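Methylcobalamin\: coenzyme M methyltransferase (Methanosarcina mazei, PDB 4AY7) transfers a methyl group from a methylated corrinoid to coenzyme M, a step of methanogenesis, using a zinc ion as cofactor. Local coordinates at residues M91-N96 with G108-K113; T159-L164 with E182-I187. One frame throughout, in Å; residues are numbered along the deposited sequence. Where two conformers were deposited one is given.

The two contacts lie in series along the chain, their centres about 12 Å apart. Interaction 1 is the open end of the hairpin 94-96/105-108, with the loop after it packed on the turn that follows helix 86-90. Interaction 2 packs helix 157-165 on helix 178-202, between strands 150-155 and 206-210 of the TIM barrel. The two meet at the C-terminal end of helix 157-165. There His109 ND1 lies 2.7 Å from Asp163 O, and Tyr111 N lies 2.8 Å from Leu164 O, both probable hydrogen bonds. The chain leaving the hairpin is therefore probably held against helix 157-165 of the barrel's outer layer, away from the zinc and coenzyme M sites.

Interaction 1: M91-N96 with G108-K113; sequences MGCEIN and GHPYPK
Glu94 and Gly108 face each other as an antiparallel hydrogen-bonded pair, and beside them Cys93 packs on Pro110. Both backbone bonds of the pair are formed. Glu94 N donates to Gly108 O over 3.0 Å, and Gly108 N donates to Glu94 O over 3.2 Å. The same Gly108 O also meets the CA of Cys93 at 3.3 Å, a CH...O contact, so one carbonyl takes two partners from neighbouring residues.

The packed part lies on the Cys93 side. SG sits beside the backbone N, anti to the carbonyl carbon (chi1 -64°), and reaches Pro110 CD at 3.6 Å. The sulfur is buried, with Val88 of helix 86-90 and Val106 also touching the Cys93 side chain. The whole is a beta hairpin: strand 94-96 runs out, strand 105-108 comes back, and Glu94 and Gly108 pair where the two arms meet the rest of the chain. Helix 86-90 leads into it through a Schellman motif, with Gly92 at positive phi (115°). Pro110 lies next to this turn, its CB 3.9 Å from Gly92 O and its CG 4.0 Å from Met91 O.

The other side is looser and open to solvent. Glu94 has only its CB near the partner, 4.1 Å from Gly108 CA. Its CG is anti to the backbone N (chi1 170°), the chain bends at chi2, and the carboxylate leads away from Gly108.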
loop_
_atom_site.group_PDB
_atom_site.type_symbol
_atom_site.label_atom_id
_atom_site.label_comp_id
_atom_site.label_asym_id
_atom_site.label_seq_id
_atom_site.Cartn_x
_atom_site.Cartn_y
_atom_site.Cartn_z
ATOM N N MET A 91 14.249 2.560 -11.028
ATOM C CA MET A 91 14.847 1.382 -11.675
ATOM C C MET A 91 14.946 1.436 -13.214
ATOM O O MET A 91 15.448 0.469 -13.819
ATOM C CB MET A 91 14.153 0.100 -11.216
ATOM C CG MET A 91 14.429 -0.314 -9.739
ATOM S SD MET A 91 16.151 -0.839 -9.562
ATOM C CE MET A 91 15.935 -2.447 -10.377
ATOM N N GLY A 92 14.428 2.497 -13.844
ATOM C CA GLY A 92 14.564 2.712 -15.296
ATOM C C GLY A 92 13.279 2.683 -16.127
ATOM O O GLY A 92 13.305 2.972 -17.288
ATOM N N CYS A 93 12.120 2.427 -15.498
ATOM C CA CYS A 93 10.856 2.562 -16.201
ATOM C C CYS A 93 10.543 4.018 -16.613
ATOM O O CYS A 93 10.880 4.989 -15.927
ATOM C CB CYS A 93 9.679 1.978 -15.367
ATOM S SG CYS A 93 9.785 0.185 -15.059
ATOM N N GLU A 94 9.847 4.125 -17.722
ATOM C CA GLU A 94 9.283 5.380 -18.189
ATOM C C GLU A 94 7.823 5.473 -17.758
ATOM O O GLU A 94 7.074 4.557 -18.000
ATOM C CB GLU A 94 9.492 5.518 -19.720
ATOM C CG GLU A 94 8.762 6.677 -20.469
ATOM C CD GLU A 94 9.178 8.093 -20.069
ATOM O OE1 GLU A 94 10.296 8.265 -19.525
ATOM O OE2 GLU A 94 8.371 9.057 -20.322
ATOM N N ILE A 95 7.449 6.573 -17.140
ATOM C CA ILE A 95 6.130 6.737 -16.509
ATOM C C ILE A 95 5.271 7.825 -17.201
ATOM O O ILE A 95 5.742 8.918 -17.542
ATOM C CB ILE A 95 6.351 7.186 -15.050
ATOM C CG1 ILE A 95 7.277 6.216 -14.276
ATOM C CG2 ILE A 95 5.009 7.384 -14.313
ATOM C CD1 ILE A 95 6.848 4.774 -14.235
ATOM N N ASN A 96 3.995 7.524 -17.464
ATOM C CA ASN A 96 3.029 8.552 -17.900
ATOM C C ASN A 96 2.502 9.160 -16.598
ATOM O O ASN A 96 1.907 8.476 -15.843
ATOM C CB ASN A 96 1.927 7.928 -18.769
ATOM C CG ASN A 96 0.863 8.970 -19.209
ATOM O OD1 ASN A 96 0.451 9.822 -18.398
ATOM N ND2 ASN A 96 0.459 8.944 -20.454
ATOM N N GLY A 108 6.896 2.398 -20.302
ATOM C CA GLY A 108 8.141 1.839 -20.851
ATOM C C GLY A 108 8.827 0.989 -19.823
ATOM O O GLY A 108 9.029 1.400 -18.660
ATOM N N HIS A 109 9.251 -0.185 -20.276
ATOM C CA HIS A 109 9.912 -1.217 -19.441
ATOM C C HIS A 109 11.381 -1.383 -19.881
ATOM O O HIS A 109 11.654 -1.483 -21.067
ATOM C CB HIS A 109 9.149 -2.529 -19.672
ATOM C CG HIS A 109 7.648 -2.408 -19.416
ATOM N ND1 HIS A 109 7.130 -2.409 -18.167
ATOM C CD2 HIS A 109 6.547 -2.307 -20.310
ATOM C CE1 HIS A 109 5.780 -2.261 -18.250
ATOM N NE2 HIS A 109 5.433 -2.174 -19.560
ATOM N N PRO A 110 12.327 -1.289 -18.946
ATOM C CA PRO A 110 13.712 -1.247 -19.316
ATOM C C PRO A 110 14.298 -2.568 -19.859
ATOM O O PRO A 110 15.263 -2.527 -20.659
ATOM C CB PRO A 110 14.406 -0.728 -18.047
ATOM C CG PRO A 110 13.508 -1.197 -16.884
ATOM C CD PRO A 110 12.126 -1.053 -17.492
ATOM N N TYR A 111 13.700 -3.708 -19.536
ATOM C CA TYR A 111 14.261 -5.058 -19.863
ATOM C C TYR A 111 13.192 -5.967 -20.414
ATOM O O TYR A 111 12.985 -7.081 -19.894
ATOM C CB TYR A 111 14.865 -5.697 -18.592
ATOM C CG TYR A 111 15.965 -4.857 -18.109
ATOM C CD1 TYR A 111 17.127 -4.765 -18.851
ATOM C CD2 TYR A 111 15.830 -4.062 -16.968
ATOM C CE1 TYR A 111 18.158 -3.950 -18.460
ATOM C CE2 TYR A 111 16.890 -3.212 -16.585
ATOM C CZ TYR A 111 18.011 -3.172 -17.350
ATOM O OH TYR A 111 19.086 -2.358 -17.067
ATOM N N PRO A 112 12.532 -5.560 -21.475
ATOM C CA PRO A 112 11.454 -6.358 -22.061
ATOM C C PRO A 112 11.812 -7.644 -22.760
ATOM O O PRO A 112 10.979 -8.535 -22.857
ATOM C CB PRO A 112 10.808 -5.384 -23.095
ATOM C CG PRO A 112 11.837 -4.475 -23.465
ATOM C CD PRO A 112 12.797 -4.346 -22.256
ATOM N N LYS A 113 13.044 -7.786 -23.247
ATOM C CA LYS A 113 13.418 -9.000 -23.993
ATOM C C LYS A 113 14.493 -9.884 -23.336
ATOM O O LYS A 113 14.675 -11.049 -23.728
ATOM C CB LYS A 113 13.849 -8.571 -25.401
ATOM C CG LYS A 113 12.658 -8.061 -26.185
ATOM C CD LYS A 113 13.043 -7.570 -27.554
ATOM C CE LYS A 113 12.086 -8.108 -28.625
ATOM N NZ LYS A 113 12.748 -9.065 -29.573
#

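Interaction 2: T159-L164 with E182-I187; sequences TVASDL and EQALDI
The flat group at the centre of this contact is the peptide plane that joins Ala184 to Leu185. Ala161 CB of the other helix sits over one face of it, 3.7 Å from Ala184 O. Ile187, one turn further along the same helix as Ala184, stands on the other side of the plane. Leu164 CD1 lies beyond the oxygen end of the group, 4.3 Å from Ala184 O, on the same side of the plane as Ala161 CB.

This is helix packing within a beta-alpha-beta crossover of the TIM barrel. Helices 157-165, 167-176 and 178-202 all lie between strands 150-155 and 206-210. The axes of the two segments pass 8.2 Å apart at an angle of 120°. The small alanine side chains permit this close approach, and Ala161 CB is 4.2 Å from Ala184 CB. The touching groups are apolar side chains and the carbonyl oxygen of Ala184.

Phe170 of helix 167-176 touches both Ala161 and Leu185, and Ala188 of helix 178-202 adds to the packing on Ala161. Elsewhere on helix 178-202, Glu182 and Asp186 both form salt bridges to Arg231, which ties this helix to helix 221-238. Thr159 OG1 binds Asp211 OD1 and Val213 N, just after strand 206-210.

At the margin the packing is loose, with Leu164 CD1 4.3 Å from Ile187 CG2. Leu185 starts out away from the partner helix. Its CG lies beside the backbone N (chi1 -72°), and its CD2 comes back to touch Ala161 CB at 3.8 Å.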
loop_
_atom_site.group_PDB
_atom_site.type_symbol
_atom_site.label_atom_id
_atom_site.label_comp_id
_atom_site.label_asym_id
_atom_site.label_seq_id
_atom_site.Cartn_x
_atom_site.Cartn_y
_atom_site.Cartn_z
ATOM N N THR A 159 5.227 -6.726 -8.537
ATOM C CA THR A 159 4.869 -5.676 -9.472
ATOM C C THR A 159 6.102 -4.945 -10.019
ATOM O O THR A 159 6.129 -4.622 -11.205
ATOM C CB THR A 159 3.845 -4.780 -8.757
ATOM O OG1 THR A 159 2.685 -5.594 -8.509
ATOM C CG2 THR A 159 3.403 -3.528 -9.599
ATOM N N VAL A 160 7.137 -4.762 -9.182
ATOM C CA VAL A 160 8.383 -4.147 -9.633
ATOM C C VAL A 160 9.056 -5.044 -10.660
ATOM O O VAL A 160 9.489 -4.536 -11.690
ATOM C CB VAL A 160 9.400 -3.912 -8.475
ATOM C CG1 VAL A 160 10.760 -3.558 -9.030
ATOM C CG2 VAL A 160 8.864 -2.855 -7.514
ATOM N N ALA A 161 9.073 -6.361 -10.448
ATOM C CA ALA A 161 9.710 -7.245 -11.402
ATOM C C ALA A 161 8.970 -7.185 -12.736
ATOM O O ALA A 161 9.574 -7.119 -13.800
ATOM C CB ALA A 161 9.704 -8.676 -10.903
ATOM N N SER A 162 7.651 -7.223 -12.652
ATOM C CA SER A 162 6.775 -7.179 -13.814
ATOM C C SER A 162 6.950 -5.897 -14.612
ATOM O O SER A 162 6.968 -5.918 -15.875
ATOM C CB SER A 162 5.330 -7.284 -13.350
ATOM O OG SER A 162 4.489 -7.372 -14.469
ATOM N N ASP A 163 7.116 -4.787 -13.897
ATOM C CA ASP A 163 7.412 -3.491 -14.588
ATOM C C ASP A 163 8.830 -3.401 -15.180
ATOM O O ASP A 163 8.998 -2.700 -16.238
ATOM C CB ASP A 163 7.136 -2.288 -13.689
ATOM C CG ASP A 163 5.634 -2.079 -13.413
ATOM O OD1 ASP A 163 4.748 -2.428 -14.247
ATOM O OD2 ASP A 163 5.351 -1.437 -12.404
ATOM N N LEU A 164 9.803 -4.181 -14.654
ATOM C CA LEU A 164 11.143 -4.134 -15.227
ATOM C C LEU A 164 11.087 -4.750 -16.611
ATOM O O LEU A 164 11.811 -4.330 -17.518
ATOM C CB LEU A 164 12.134 -4.924 -14.396
ATOM C CG LEU A 164 12.481 -4.281 -13.081
ATOM C CD1 LEU A 164 13.426 -5.179 -12.281
ATOM C CD2 LEU A 164 13.008 -2.879 -13.223
ATOM N N GLU A 182 12.881 -15.692 -12.249
ATOM C CA GLU A 182 13.587 -15.575 -10.976
ATOM C C GLU A 182 14.648 -14.534 -10.851
ATOM O O GLU A 182 14.756 -13.881 -9.807
ATOM C CB GLU A 182 14.176 -16.917 -10.531
ATOM C CG GLU A 182 13.120 -17.922 -10.121
ATOM C CD GLU A 182 13.787 -19.133 -9.459
ATOM O OE1 GLU A 182 14.626 -18.970 -8.515
ATOM O OE2 GLU A 182 13.521 -20.240 -9.944
ATOM N N GLN A 183 15.398 -14.305 -11.920
ATOM C CA GLN A 183 16.385 -13.220 -11.885
ATOM C C GLN A 183 15.713 -11.873 -11.699
ATOM O O GLN A 183 16.180 -11.062 -10.905
ATOM C CB GLN A 183 17.206 -13.208 -13.155
ATOM C CG GLN A 183 18.407 -12.334 -12.997
ATOM C CD GLN A 183 19.251 -12.319 -14.243
ATOM O OE1 GLN A 183 19.083 -13.154 -15.185
ATOM N NE2 GLN A 183 20.203 -11.398 -14.250
ATOM N N ALA A 184 14.612 -11.641 -12.416
ATOM C CA ALA A 184 13.881 -10.365 -12.256
ATOM C C ALA A 184 13.301 -10.140 -10.866
ATOM O O ALA A 184 13.384 -9.034 -10.278
ATOM C CB ALA A 184 12.782 -10.270 -13.315
ATOM N N LEU A 185 12.661 -11.183 -10.343
ATOM C CA LEU A 185 12.140 -11.173 -8.992
ATOM C C LEU A 185 13.235 -10.888 -8.001
ATOM O O LEU A 185 13.059 -10.048 -7.151
ATOM C CB LEU A 185 11.482 -12.510 -8.688
ATOM C CG LEU A 185 10.155 -12.695 -9.436
ATOM C CD1 LEU A 185 9.667 -14.146 -9.339
ATOM C CD2 LEU A 185 9.104 -11.781 -8.823
ATOM N N ASP A 186 14.422 -11.458 -8.175
ATOM C CA ASP A 186 15.502 -11.185 -7.263
ATOM C C ASP A 186 16.011 -9.765 -7.305
ATOM O O ASP A 186 16.255 -9.166 -6.254
ATOM C CB ASP A 186 16.674 -12.204 -7.461
ATOM C CG ASP A 186 16.285 -13.652 -6.958
ATOM O OD1 ASP A 186 15.242 -13.802 -6.258
ATOM O OD2 ASP A 186 16.994 -14.610 -7.325
ATOM N N ILE A 187 16.191 -9.199 -8.500
ATOM C CA ILE A 187 16.594 -7.802 -8.611
ATOM C C ILE A 187 15.496 -6.896 -8.038
ATOM O O ILE A 187 15.807 -5.962 -7.267
ATOM C CB ILE A 187 16.832 -7.390 -10.072
ATOM C CG1 ILE A 187 18.009 -8.202 -10.674
ATOM C CG2 ILE A 187 17.099 -5.906 -10.175
ATOM C CD1 ILE A 187 17.985 -8.325 -12.183
#